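Local atomic coordinates of CysQ, sulfite synthesis pathway protein (Bacteroides thetaiotaomicron VPI-5482, PDB entry 3B8B), a protein that probably hydrolyses adenosine 3',5'-bisphosphate to AMP and phosphate with the help of magnesium, as a member of the inositol monophosphatase superfamily. Residues N57-E69 against V104-R116. Sequence-based numbering, arbitrary orientation. Where two conformers were deposited one is given.
Sequences NSPLTIADRKAHE and VDPLDGTKEFIKR. With SO4 (sulfate ion), chain F; SO4 (sulfate ion), chain D.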
loop_
_atom_site.group_PDB
_atom_site.type_symbol
_atom_site.label_atom_id
_atom_site.label_comp_id
_atom_site.label_asym_id
_atom_site.label_seq_id
_atom_site.Cartn_x
_atom_site.Cartn_y
_atom_site.Cartn_z
ATOM N N ASN A 57 23.115 1.999 10.929
ATOM C CA ASN A 57 23.671 0.999 10.023
ATOM C C ASN A 57 22.890 -0.314 10.017
ATOM O O ASN A 57 23.379 -1.325 9.503
ATOM C CB ASN A 57 25.136 0.742 10.374
ATOM C CG ASN A 57 25.308 0.057 11.723
ATOM O OD1 ASN A 57 24.375 -0.011 12.537
ATOM N ND2 ASN A 57 26.517 -0.445 11.974
ATOM N N SER A 58 21.685 -0.314 10.584
ATOM C CA SER A 58 20.864 -1.500 10.516
ATOM C C SER A 58 20.427 -1.697 9.062
ATOM O O SER A 58 20.253 -0.715 8.315
ATOM C CB SER A 58 19.653 -1.432 11.458
ATOM O OG SER A 58 18.577 -0.668 10.934
ATOM N N PRO A 59 20.295 -2.965 8.638
ATOM C CA PRO A 59 19.698 -3.281 7.342
ATOM C C PRO A 59 18.403 -2.527 7.071
ATOM O O PRO A 59 18.191 -2.060 5.945
ATOM C CB PRO A 59 19.428 -4.781 7.448
ATOM C CG PRO A 59 20.488 -5.283 8.353
ATOM C CD PRO A 59 20.751 -4.181 9.342
ATOM N N LEU A 60 17.542 -2.402 8.079
ATOM C CA LEU A 60 16.276 -1.726 7.898
ATOM C C LEU A 60 16.495 -0.241 7.562
ATOM O O LEU A 60 15.913 0.289 6.625
ATOM C CB LEU A 60 15.383 -1.852 9.129
ATOM C CG LEU A 60 14.037 -1.119 9.012
ATOM C CD1 LEU A 60 13.103 -1.705 7.909
ATOM C CD2 LEU A 60 13.332 -1.072 10.361
ATOM N N THR A 61 17.325 0.419 8.358
ATOM C CA THR A 61 17.567 1.834 8.172
ATOM C C THR A 61 18.137 2.120 6.792
ATOM O O THR A 61 17.668 3.033 6.090
ATOM C CB THR A 61 18.490 2.352 9.305
ATOM O OG1 THR A 61 17.779 2.200 10.541
ATOM C CG2 THR A 61 18.869 3.818 9.080
ATOM N N ILE A 62 19.109 1.309 6.385
ATOM C CA ILE A 62 19.764 1.466 5.101
ATOM C C ILE A 62 18.778 1.192 3.958
ATOM O O ILE A 62 18.676 1.965 3.012
ATOM C CB ILE A 62 21.007 0.563 4.987
ATOM C CG1 ILE A 62 22.062 0.948 6.045
ATOM C CG2 ILE A 62 21.639 0.659 3.611
ATOM C CD1 ILE A 62 23.188 -0.075 6.167
ATOM N N ALA A 63 18.020 0.105 4.060
ATOM C CA ALA A 63 17.035 -0.217 3.028
ATOM C C ALA A 63 15.987 0.876 2.870
ATOM O O ALA A 63 15.621 1.220 1.738
ATOM C CB ALA A 63 16.339 -1.565 3.356
ATOM N N ASP A 64 15.473 1.390 3.989
ATOM C CA ASP A 64 14.454 2.435 3.941
ATOM C C ASP A 64 15.029 3.684 3.254
ATOM O O ASP A 64 14.368 4.311 2.396
ATOM C CB ASP A 64 13.953 2.746 5.354
ATOM C CG ASP A 64 12.941 3.874 5.385
ATOM O OD1 ASP A 64 11.759 3.640 5.076
ATOM O OD2 ASP A 64 13.343 5.000 5.723
ATOM N N ARG A 65 16.264 4.029 3.612
ATOM C CA ARG A 65 16.911 5.206 3.002
ATOM C C ARG A 65 17.133 5.007 1.509
ATOM O O ARG A 65 16.821 5.902 0.714
ATOM C CB ARG A 65 18.251 5.573 3.656
ATOM C CG ARG A 65 18.891 6.813 2.989
ATOM C CD ARG A 65 20.273 7.180 3.518
ATOM N NE ARG A 65 21.182 6.040 3.650
ATOM C CZ ARG A 65 21.949 5.531 2.691
ATOM N NH1 ARG A 65 22.729 4.501 2.985
ATOM N NH2 ARG A 65 21.957 6.034 1.457
ATOM N N LYS A 66 17.672 3.858 1.112
ATOM C CA LYS A 66 17.971 3.631 -0.307
ATOM C C LYS A 66 16.670 3.565 -1.131
ATOM O O LYS A 66 16.624 4.028 -2.283
ATOM C CB LYS A 66 18.824 2.378 -0.505
ATOM C CG LYS A 66 20.217 2.526 0.103
ATOM C CD LYS A 66 21.250 1.641 -0.556
ATOM C CE LYS A 66 22.702 2.052 -0.192
ATOM N NZ LYS A 66 23.215 3.319 -0.833
ATOM N N ALA A 67 15.624 2.986 -0.541
ATOM C CA ALA A 67 14.307 2.933 -1.184
ATOM C C ALA A 67 13.758 4.334 -1.392
ATOM O O ALA A 67 13.263 4.668 -2.474
ATOM C CB ALA A 67 13.322 2.077 -0.345
ATOM N N HIS A 68 13.829 5.144 -0.344
ATOM C CA HIS A 68 13.379 6.539 -0.421
ATOM C C HIS A 68 14.108 7.279 -1.533
ATOM O O HIS A 68 13.497 7.957 -2.348
ATOM C CB HIS A 68 13.564 7.254 0.906
ATOM C CG HIS A 68 13.285 8.715 0.827
ATOM N ND1 HIS A 68 12.027 9.247 0.966
ATOM C CD2 HIS A 68 14.107 9.748 0.558
ATOM C CE1 HIS A 68 12.090 10.555 0.793
ATOM N NE2 HIS A 68 13.345 10.887 0.566
ATOM N N GLU A 69 15.423 7.123 -1.577
ATOM C CA GLU A 69 16.242 7.823 -2.566
ATOM C C GLU A 69 15.853 7.415 -3.982
ATOM O O GLU A 69 15.753 8.277 -4.868
ATOM C CB GLU A 69 17.722 7.547 -2.282
ATOM C CG GLU A 69 18.212 8.304 -1.054
ATOM C CD GLU A 69 19.632 7.914 -0.602
ATOM O OE1 GLU A 69 20.225 6.974 -1.203
ATOM O OE2 GLU A 69 20.130 8.551 0.379
ATOM N N VAL A 104 3.992 8.601 0.408
ATOM C CA VAL A 104 4.887 7.451 0.187
ATOM C C VAL A 104 5.398 6.819 1.473
ATOM O O VAL A 104 5.801 7.528 2.386
ATOM C CB VAL A 104 6.113 7.928 -0.618
ATOM C CG1 VAL A 104 7.173 6.816 -0.741
ATOM C CG2 VAL A 104 5.667 8.435 -2.013
ATOM N N ASP A 105 5.362 5.493 1.540
ATOM C CA ASP A 105 6.164 4.763 2.520
ATOM C C ASP A 105 7.086 3.839 1.746
ATOM O O ASP A 105 6.632 2.861 1.165
ATOM C CB ASP A 105 5.349 3.978 3.537
ATOM C CG ASP A 105 6.226 3.394 4.654
ATOM O OD1 ASP A 105 7.471 3.473 4.565
ATOM O OD2 ASP A 105 5.645 2.879 5.659
ATOM N N PRO A 106 8.369 4.171 1.722
ATOM C CA PRO A 106 9.308 3.356 0.924
ATOM C C PRO A 106 9.426 1.908 1.380
ATOM O O PRO A 106 9.763 1.035 0.576
ATOM C CB PRO A 106 10.654 4.090 1.100
ATOM C CG PRO A 106 10.266 5.483 1.494
ATOM C CD PRO A 106 9.050 5.311 2.353
ATOM N N LEU A 107 9.148 1.636 2.652
ATOM C CA LEU A 107 9.314 0.284 3.190
ATOM C C LEU A 107 8.414 0.168 4.422
ATOM O O LEU A 107 8.804 0.555 5.547
ATOM C CB LEU A 107 10.768 0.005 3.535
ATOM C CG LEU A 107 11.164 -1.452 3.812
ATOM C CD1 LEU A 107 12.683 -1.556 4.073
ATOM C CD2 LEU A 107 10.355 -2.084 4.909
ATOM N N ASP A 108 7.217 -0.349 4.195
ATOM C CA ASP A 108 6.276 -0.640 5.287
ATOM C C ASP A 108 6.397 -2.100 5.714
ATOM O O ASP A 108 6.488 -3.003 4.881
ATOM C CB ASP A 108 4.830 -0.385 4.911
ATOM C CG ASP A 108 3.887 -0.560 6.109
ATOM O OD1 ASP A 108 4.179 0.020 7.182
ATOM O OD2 ASP A 108 2.951 -1.358 5.984
ATOM N N GLY A 109 6.330 -2.332 7.021
ATOM C CA GLY A 109 6.406 -3.694 7.558
ATOM C C GLY A 109 7.735 -3.962 8.190
ATOM O O GLY A 109 8.522 -4.822 7.768
ATOM N N THR A 110 8.026 -3.160 9.207
ATOM C CA THR A 110 9.274 -3.230 9.914
ATOM C C THR A 110 9.605 -4.628 10.429
ATOM O O THR A 110 10.696 -5.154 10.160
ATOM C CB THR A 110 9.236 -2.190 11.101
ATOM O OG1 THR A 110 9.234 -0.888 10.516
ATOM C CG2 THR A 110 10.399 -2.367 12.009
ATOM N N LYS A 111 8.662 -5.225 11.140
ATOM C CA LYS A 111 8.820 -6.548 11.683
ATOM C C LYS A 111 8.962 -7.586 10.552
ATOM O O LYS A 111 9.810 -8.475 10.607
ATOM C CB LYS A 111 7.652 -6.860 12.616
ATOM C CG LYS A 111 7.664 -5.967 13.896
ATOM C CD LYS A 111 6.393 -6.148 14.742
ATOM C CE LYS A 111 6.410 -5.302 16.033
ATOM N NZ LYS A 111 5.060 -5.384 16.694
ATOM N N GLU A 112 8.167 -7.433 9.493
ATOM C CA GLU A 112 8.258 -8.366 8.341
ATOM C C GLU A 112 9.657 -8.377 7.764
ATOM O O GLU A 112 10.192 -9.401 7.354
ATOM C CB GLU A 112 7.248 -7.978 7.240
ATOM C CG GLU A 112 5.790 -8.231 7.596
ATOM C CD GLU A 112 5.411 -9.701 7.624
ATOM O OE1 GLU A 112 6.016 -10.490 6.859
ATOM O OE2 GLU A 112 4.488 -10.077 8.415
ATOM N N PHE A 113 10.289 -7.199 7.730
ATOM C CA PHE A 113 11.617 -7.086 7.210
ATOM C C PHE A 113 12.683 -7.609 8.190
ATOM O O PHE A 113 13.490 -8.476 7.848
ATOM C CB PHE A 113 11.912 -5.606 6.853
ATOM C CG PHE A 113 13.227 -5.402 6.204
ATOM C CD1 PHE A 113 13.352 -5.473 4.827
ATOM C CD2 PHE A 113 14.372 -5.146 6.968
ATOM C CE1 PHE A 113 14.562 -5.298 4.219
ATOM C CE2 PHE A 113 15.593 -4.983 6.366
ATOM C CZ PHE A 113 15.694 -5.050 4.981
ATOM N N ILE A 114 12.684 -7.062 9.405
ATOM C CA ILE A 114 13.754 -7.406 10.335
ATOM C C ILE A 114 13.664 -8.852 10.834
ATOM O O ILE A 114 14.706 -9.461 11.028
ATOM C CB ILE A 114 13.912 -6.397 11.511
ATOM C CG1 ILE A 114 12.712 -6.459 12.459
ATOM C CG2 ILE A 114 14.150 -5.001 10.943
ATOM C CD1 ILE A 114 12.806 -5.509 13.622
ATOM N N LYS A 115 12.455 -9.386 10.988
ATOM C CA LYS A 115 12.282 -10.786 11.364
ATOM C C LYS A 115 12.273 -11.726 10.154
ATOM O O LYS A 115 12.147 -12.935 10.309
ATOM C CB LYS A 115 10.997 -10.954 12.157
ATOM C CG LYS A 115 10.972 -10.092 13.414
ATOM C CD LYS A 115 9.574 -9.962 13.936
ATOM C CE LYS A 115 9.547 -9.151 15.229
ATOM N NZ LYS A 115 8.365 -9.469 16.075
ATOM N N ARG A 116 12.431 -11.171 8.951
ATOM C CA ARG A 116 12.554 -11.962 7.725
ATOM C C ARG A 116 11.336 -12.874 7.485
ATOM O O ARG A 116 11.482 -14.003 7.037
ATOM C CB ARG A 116 13.858 -12.743 7.723
ATOM C CG ARG A 116 15.083 -11.786 7.865
ATOM C CD ARG A 116 16.391 -12.489 7.757
ATOM N NE ARG A 116 16.609 -13.150 6.481
ATOM C CZ ARG A 116 16.830 -12.521 5.339
ATOM N NH1 ARG A 116 16.860 -11.194 5.292
ATOM N NH2 ARG A 116 17.021 -13.223 4.235
HETATM S S SO4 F . 4.690 -8.707 17.695
HETATM O O1 SO4 F . 6.106 -8.500 17.384
HETATM O O2 SO4 F . 4.515 -8.909 19.132
HETATM O O3 SO4 F . 3.931 -7.528 17.293
HETATM O O4 SO4 F . 4.206 -9.896 16.992
HETATM S S SO4 D . 14.470 14.292 1.291
HETATM O O1 SO4 D . 15.097 15.596 1.066
HETATM O O2 SO4 D . 15.298 13.549 2.238
HETATM O O3 SO4 D . 13.128 14.489 1.846
HETATM O O4 SO4 D . 14.377 13.564 0.021
#
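Helix 59-69 runs past the chain from V104 through the corner at P106 and L107 to the short helix 110-114, whose axis it approaches to 10.5 Å at 115°; CA atoms come nearest in the pairs H68-P106, D64-L107 and L60-I114. L60 buries the most surface: with CG anti to the backbone N (chi1 178°), the fork lies over the other segment and its methyls part, CD1 closing a cluster with L107 CD1 and F113 CD2, CD2 resting on T110 CG2 at 3.6 Å, while in the conformer given for I114 its CG2 meets L60 CB. The F113 ring holds L107 CD1 over one face, offset toward the rim, and has P59 CB at its edge; CZ lies 3.9 Å from A63 CB. With only a methyl group at F113, as in an alanine here, a gap is likely to open beside P59, L60 and A63, and L107 CD1 would lose the face it rests on. L107 CD1 also packs on A63 CB at 3.7 Å. One turn on, P106 CB sits 3.6 Å from A67 CB, and its CG lies near the plane of the H68 ring, at the edge. H68 NE2 donates an almost straight hydrogen bond (176°) to O4 of the chain D sulfate, probably from the crystallisation liquor, at 2.9 Å, and its ND1 is hydrogen-bonded to S84 OG.

D105 OD1 accepts L107 N at 3.1 Å from above the carboxylate plane, forming an Asx turn that shapes the corner. D105, L107 and D108 are predicted magnesium ligands in the acidic DPLDGT motif of this family, and the D64 side chain lies close to E85, another. Helix 20-43 covers the flank, I38 touching A67 and F113 and I41 touching A63, while strand 100-108 continues the mixed sheet between strands 82-84 and 121-128.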